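Local coordinates for type III chaperone protein ShcA (Pseudomonas syringae pv. tomato, PDB 4G6T), which probably acts as a class IA type III secretion chaperone of the CesT family, binding a partner effector protein before its export, at residues A[5-19]-A[103-115]. Numbering follows the deposited sequence.
Sequences SNLFYKTLLDDFSRS and REKLSVPTLKREM
Helix 8-19 and the first turns of helix 108-127 cross at -74°, their axes 10.1 Å apart; the backbones are nearest at Phe16 and Val108 (CA to CA 5.6 Å). Val108, in the first turn of its helix, is a knob set among Leu12, Asp15, Phe16 and Ser19, with CG2 3.6 Å from Leu12 CD1. The other branch of Leu12, CD2, meets Leu106 CD2, while Leu106 CD1 lies against Tyr9 CE1 and at the edge of the Phe8 ring. CG anti to the backbone N (chi1 174°) turns the Phe16 ring toward Leu111, Lys112 and Met115: Leu111 CD2 lies over one face, 4.1 Å from the ring centroid, Lys112 CG touches the edge, and Met115 SD makes an oblique Met-aromatic contact 3.5 Å from Phe16 CZ. From the extended Lys112 chain, NZ donates a hydrogen bond to Ser19 OG (2.7 Å). At the opposite end, Arg103 bends at chi2 and chi3; its CG makes an off-centre CH-pi contact with the Phe8 ring, and NH1 donates to Ser5 O (3.0 Å) from above the carbonyl plane, Phe8 N reaching the same oxygen from the other face. One water links Arg103 NH2, Asn6 OD1 and Tyr9 OH. Leu111 also packs on Leu54 of strand 53-59 and Leu45 of strand 41-48. In this CesT-type chaperone fold an apolar centre thus lies between two polar links: Lys112-Ser19 joins the helices, and Arg103 ties the 3-10 turn after strand 95-102 to the entry of helix 8-19.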
loop_
_atom_site.group_PDB
_atom_site.type_symbol
_atom_site.label_atom_id
_atom_site.label_comp_id
_atom_site.label_asym_id
_atom_site.label_seq_id
_atom_site.Cartn_x
_atom_site.Cartn_y
_atom_site.Cartn_z
ATOM N N SER A 5 -18.758 6.068 -7.868
ATOM C CA SER A 5 -17.917 6.929 -7.063
ATOM C C SER A 5 -16.751 6.199 -6.440
ATOM O O SER A 5 -15.748 6.838 -6.147
ATOM C CB SER A 5 -18.739 7.648 -5.966
ATOM O OG SER A 5 -19.259 6.771 -4.993
ATOM N N ASN A 6 -16.909 4.895 -6.301
ATOM C CA ASN A 6 -15.829 4.051 -5.757
ATOM C C ASN A 6 -14.634 3.966 -6.720
ATOM O O ASN A 6 -13.554 3.479 -6.312
ATOM C CB ASN A 6 -16.291 2.706 -5.326
ATOM C CG ASN A 6 -17.065 2.755 -4.018
ATOM O OD1 ASN A 6 -16.792 3.665 -3.199
ATOM N ND2 ASN A 6 -17.971 1.825 -3.808
ATOM N N LEU A 7 -14.763 4.447 -7.962
ATOM C CA LEU A 7 -13.585 4.517 -8.844
ATOM C C LEU A 7 -12.665 5.690 -8.550
ATOM O O LEU A 7 -11.688 5.885 -9.207
ATOM C CB LEU A 7 -13.980 4.504 -10.321
ATOM C CG LEU A 7 -14.411 3.174 -10.874
ATOM C CD1 LEU A 7 -15.283 3.407 -12.095
ATOM C CD2 LEU A 7 -13.159 2.319 -11.103
ATOM N N PHE A 8 -13.013 6.548 -7.577
ATOM C CA PHE A 8 -12.174 7.663 -7.159
ATOM C C PHE A 8 -10.714 7.247 -6.859
ATOM O O PHE A 8 -9.799 7.945 -7.198
ATOM C CB PHE A 8 -12.789 8.263 -5.897
ATOM C CG PHE A 8 -12.145 9.525 -5.423
ATOM C CD1 PHE A 8 -12.565 10.740 -5.935
ATOM C CD2 PHE A 8 -11.105 9.498 -4.513
ATOM C CE1 PHE A 8 -11.998 11.946 -5.497
ATOM C CE2 PHE A 8 -10.504 10.694 -4.084
ATOM C CZ PHE A 8 -10.952 11.910 -4.589
ATOM N N TYR A 9 -10.580 6.103 -6.181
ATOM C CA TYR A 9 -9.275 5.573 -5.773
ATOM C C TYR A 9 -8.408 5.235 -6.996
ATOM O O TYR A 9 -7.255 5.637 -7.059
ATOM C CB TYR A 9 -9.434 4.349 -4.873
ATOM C CG TYR A 9 -10.311 4.653 -3.643
ATOM C CD1 TYR A 9 -9.819 5.407 -2.575
ATOM C CD2 TYR A 9 -11.647 4.301 -3.638
ATOM C CE1 TYR A 9 -10.669 5.742 -1.522
ATOM C CE2 TYR A 9 -12.484 4.635 -2.604
ATOM C CZ TYR A 9 -11.983 5.371 -1.566
ATOM O OH TYR A 9 -12.885 5.671 -0.512
ATOM N N LYS A 10 -9.029 4.569 -7.964
ATOM C CA LYS A 10 -8.325 4.263 -9.221
ATOM C C LYS A 10 -7.909 5.532 -9.918
ATOM O O LYS A 10 -6.792 5.672 -10.439
ATOM C CB LYS A 10 -9.222 3.454 -10.133
ATOM C CG LYS A 10 -8.586 3.272 -11.492
ATOM C CD LYS A 10 -9.461 2.553 -12.494
ATOM C CE LYS A 10 -8.699 2.292 -13.792
ATOM N NZ LYS A 10 -8.324 3.494 -14.556
ATOM N N THR A 11 -8.803 6.505 -10.024
ATOM C CA THR A 11 -8.452 7.751 -10.658
ATOM C C THR A 11 -7.233 8.427 -10.027
ATOM O O THR A 11 -6.342 8.979 -10.684
ATOM C CB THR A 11 -9.673 8.702 -10.706
ATOM O OG1 THR A 11 -10.739 7.949 -11.294
ATOM C CG2 THR A 11 -9.338 9.952 -11.487
ATOM N N LEU A 12 -7.208 8.389 -8.694
ATOM C CA LEU A 12 -6.090 8.936 -7.957
ATOM C C LEU A 12 -4.821 8.158 -8.298
ATOM O O LEU A 12 -3.766 8.764 -8.496
ATOM C CB LEU A 12 -6.345 8.871 -6.447
ATOM C CG LEU A 12 -5.156 9.253 -5.568
ATOM C CD1 LEU A 12 -4.775 10.679 -5.763
ATOM C CD2 LEU A 12 -5.567 8.922 -4.129
ATOM N N LEU A 13 -4.936 6.844 -8.246
ATOM C CA LEU A 13 -3.808 5.967 -8.551
ATOM C C LEU A 13 -3.258 6.194 -9.951
ATOM O O LEU A 13 -2.019 6.257 -10.119
ATOM C CB LEU A 13 -4.112 4.535 -8.274
ATOM C CG LEU A 13 -2.928 3.549 -8.341
ATOM C CD1 LEU A 13 -1.886 3.933 -7.303
ATOM C CD2 LEU A 13 -3.432 2.139 -8.113
ATOM N N ASP A 14 -4.187 6.412 -10.907
ATOM C CA ASP A 14 -3.730 6.817 -12.257
ATOM C C ASP A 14 -2.994 8.127 -12.305
ATOM O O ASP A 14 -1.979 8.244 -13.003
ATOM C CB ASP A 14 -4.937 6.919 -13.179
ATOM C CG ASP A 14 -5.589 5.577 -13.473
ATOM O OD1 ASP A 14 -5.033 4.487 -13.152
ATOM O OD2 ASP A 14 -6.781 5.600 -13.982
ATOM N N ASP A 15 -3.458 9.117 -11.598
ATOM C CA ASP A 15 -2.796 10.419 -11.518
ATOM C C ASP A 15 -1.432 10.318 -10.813
ATOM O O ASP A 15 -0.492 11.008 -11.186
ATOM C CB ASP A 15 -3.663 11.461 -10.809
ATOM C CG ASP A 15 -4.815 11.981 -11.698
ATOM O OD1 ASP A 15 -4.841 11.580 -12.870
ATOM O OD2 ASP A 15 -5.634 12.806 -11.237
ATOM N N PHE A 16 -1.375 9.472 -9.787
ATOM C CA PHE A 16 -0.112 9.220 -9.058
ATOM C C PHE A 16 0.915 8.581 -9.984
ATOM O O PHE A 16 2.053 9.053 -10.058
ATOM C CB PHE A 16 -0.461 8.338 -7.853
ATOM C CG PHE A 16 0.711 7.834 -7.040
ATOM C CD1 PHE A 16 1.286 8.648 -6.103
ATOM C CD2 PHE A 16 1.107 6.518 -7.145
ATOM C CE1 PHE A 16 2.315 8.175 -5.290
ATOM C CE2 PHE A 16 2.152 6.031 -6.351
ATOM C CZ PHE A 16 2.745 6.879 -5.438
ATOM N N SER A 17 0.479 7.588 -10.756
ATOM C CA SER A 17 1.334 6.860 -11.704
ATOM C C SER A 17 1.829 7.879 -12.739
ATOM O O SER A 17 2.996 7.893 -13.102
ATOM C CB SER A 17 0.582 5.720 -12.358
ATOM O OG SER A 17 0.097 4.732 -11.458
ATOM N N ARG A 18 0.956 8.758 -13.195
ATOM C CA ARG A 18 1.368 9.758 -14.213
ATOM C C ARG A 18 2.418 10.694 -13.652
ATOM O O ARG A 18 3.358 11.107 -14.352
ATOM C CB ARG A 18 0.163 10.579 -14.669
ATOM C CG ARG A 18 -0.747 9.864 -15.651
ATOM C CD ARG A 18 -1.965 10.721 -15.961
ATOM N NE ARG A 18 -2.916 9.993 -16.782
ATOM C CZ ARG A 18 -3.980 10.516 -17.397
ATOM N NH1 ARG A 18 -4.304 11.812 -17.322
ATOM N NH2 ARG A 18 -4.732 9.715 -18.120
ATOM N N SER A 19 2.265 11.042 -12.385
ATOM C CA SER A 19 3.230 11.904 -11.703
ATOM C C SER A 19 4.592 11.186 -11.583
ATOM O O SER A 19 5.630 11.809 -11.729
ATOM C CB SER A 19 2.741 12.256 -10.303
ATOM O OG SER A 19 3.451 13.374 -9.806
ATOM N N ARG A 103 -11.025 9.476 2.300
ATOM C CA ARG A 103 -11.264 9.833 0.877
ATOM C C ARG A 103 -11.268 11.343 0.690
ATOM O O ARG A 103 -10.663 11.845 -0.276
ATOM C CB ARG A 103 -12.558 9.191 0.370
ATOM C CG ARG A 103 -12.910 9.486 -1.121
ATOM C CD ARG A 103 -14.451 9.714 -1.340
ATOM N NE ARG A 103 -15.203 8.480 -1.484
ATOM C CZ ARG A 103 -15.755 8.012 -2.621
ATOM N NH1 ARG A 103 -15.684 8.689 -3.784
ATOM N NH2 ARG A 103 -16.418 6.854 -2.594
ATOM N N GLU A 104 -11.930 12.070 1.600
ATOM C CA GLU A 104 -11.966 13.553 1.623
ATOM C C GLU A 104 -10.620 14.256 1.586
ATOM O O GLU A 104 -10.517 15.409 1.232
ATOM C CB GLU A 104 -12.680 14.032 2.924
ATOM C CG GLU A 104 -14.158 13.644 3.090
ATOM C CD GLU A 104 -14.465 12.221 3.646
ATOM O OE1 GLU A 104 -13.549 11.358 3.828
ATOM O OE2 GLU A 104 -15.677 11.938 3.883
ATOM N N LYS A 105 -9.565 13.608 2.081
ATOM C CA LYS A 105 -8.256 14.197 2.148
ATOM C C LYS A 105 -7.278 13.708 1.083
ATOM O O LYS A 105 -6.149 14.168 1.039
ATOM C CB LYS A 105 -7.646 13.893 3.521
ATOM C CG LYS A 105 -8.303 14.696 4.646
ATOM C CD LYS A 105 -8.040 14.147 6.050
ATOM C CE LYS A 105 -9.067 14.646 7.081
ATOM N NZ LYS A 105 -10.525 14.593 6.683
ATOM N N LEU A 106 -7.709 12.807 0.216
ATOM C CA LEU A 106 -6.806 12.242 -0.763
ATOM C C LEU A 106 -6.479 13.229 -1.851
ATOM O O LEU A 106 -7.341 14.018 -2.324
ATOM C CB LEU A 106 -7.387 11.000 -1.414
ATOM C CG LEU A 106 -7.467 9.724 -0.608
ATOM C CD1 LEU A 106 -8.356 8.646 -1.246
ATOM C CD2 LEU A 106 -6.009 9.251 -0.472
ATOM N N SER A 107 -5.235 13.212 -2.232
ATOM C CA SER A 107 -4.697 13.944 -3.357
ATOM C C SER A 107 -3.384 13.344 -3.706
ATOM O O SER A 107 -2.814 12.592 -2.908
ATOM C CB SER A 107 -4.456 15.426 -3.030
ATOM O OG SER A 107 -3.338 15.636 -2.115
ATOM N N VAL A 108 -2.843 13.660 -4.871
ATOM C CA VAL A 108 -1.577 13.080 -5.252
ATOM C C VAL A 108 -0.451 13.539 -4.303
ATOM O O VAL A 108 0.299 12.671 -3.792
ATOM C CB VAL A 108 -1.255 13.310 -6.754
ATOM C CG1 VAL A 108 0.168 12.914 -7.057
ATOM C CG2 VAL A 108 -2.209 12.466 -7.587
ATOM N N PRO A 109 -0.341 14.837 -3.974
ATOM C CA PRO A 109 0.742 15.222 -3.012
ATOM C C PRO A 109 0.565 14.588 -1.631
ATOM O O PRO A 109 1.589 14.221 -1.026
ATOM C CB PRO A 109 0.643 16.732 -2.918
ATOM C CG PRO A 109 -0.057 17.146 -4.207
ATOM C CD PRO A 109 -1.018 16.040 -4.516
ATOM N N THR A 110 -0.663 14.477 -1.146
ATOM C CA THR A 110 -0.918 13.823 0.179
ATOM C C THR A 110 -0.528 12.381 0.138
ATOM O O THR A 110 0.125 11.873 1.067
ATOM C CB THR A 110 -2.363 14.011 0.662
ATOM O OG1 THR A 110 -2.538 15.414 0.904
ATOM C CG2 THR A 110 -2.609 13.261 1.936
ATOM N N LEU A 111 -0.903 11.656 -0.903
ATOM C CA LEU A 111 -0.508 10.293 -1.016
ATOM C C LEU A 111 1.023 10.160 -1.024
ATOM O O LEU A 111 1.598 9.244 -0.402
ATOM C CB LEU A 111 -1.158 9.627 -2.253
ATOM C CG LEU A 111 -0.791 8.182 -2.562
ATOM C CD1 LEU A 111 -1.097 7.200 -1.441
ATOM C CD2 LEU A 111 -1.526 7.692 -3.808
ATOM N N LYS A 112 1.694 10.994 -1.815
ATOM C CA LYS A 112 3.183 10.989 -1.875
ATOM C C LYS A 112 3.774 11.215 -0.488
ATOM O O LYS A 112 4.637 10.415 -0.055
ATOM C CB LYS A 112 3.710 12.044 -2.845
ATOM C CG LYS A 112 3.439 11.719 -4.299
ATOM C CD LYS A 112 4.041 12.796 -5.176
ATOM C CE LYS A 112 3.874 12.374 -6.619
ATOM N NZ LYS A 112 4.674 13.317 -7.413
ATOM N N ARG A 113 3.300 12.243 0.195
ATOM C CA ARG A 113 3.818 12.608 1.524
ATOM C C ARG A 113 3.589 11.476 2.525
ATOM O O ARG A 113 4.510 11.092 3.325
ATOM C CB ARG A 113 3.141 13.870 2.019
ATOM C CG ARG A 113 3.673 14.387 3.348
ATOM C CD ARG A 113 3.080 15.730 3.746
ATOM N NE ARG A 113 1.613 15.709 3.833
ATOM C CZ ARG A 113 0.779 16.207 2.911
ATOM N NH1 ARG A 113 1.204 16.780 1.775
ATOM N NH2 ARG A 113 -0.508 16.129 3.132
ATOM N N GLU A 114 2.420 10.892 2.535
ATOM C CA GLU A 114 2.115 9.851 3.445
ATOM C C GLU A 114 2.864 8.550 3.142
ATOM O O GLU A 114 3.264 7.834 4.062
ATOM C CB GLU A 114 0.623 9.571 3.569
ATOM C CG GLU A 114 -0.127 10.791 4.114
ATOM C CD GLU A 114 0.031 10.985 5.603
ATOM O OE1 GLU A 114 0.664 10.162 6.338
ATOM O OE2 GLU A 114 -0.483 12.040 6.043
ATOM N N MET A 115 3.093 8.242 1.865
ATOM C CA MET A 115 3.881 7.061 1.533
ATOM C C MET A 115 5.308 7.267 2.006
ATOM O O MET A 115 5.860 6.344 2.574
ATOM C CB MET A 115 3.817 6.874 0.038
ATOM C CG MET A 115 2.593 6.137 -0.347
ATOM S SD MET A 115 2.501 5.811 -2.134
ATOM C CE MET A 115 4.181 5.069 -2.211
HETATM O O HOH W 1 -15.425 4.664 -0.782
#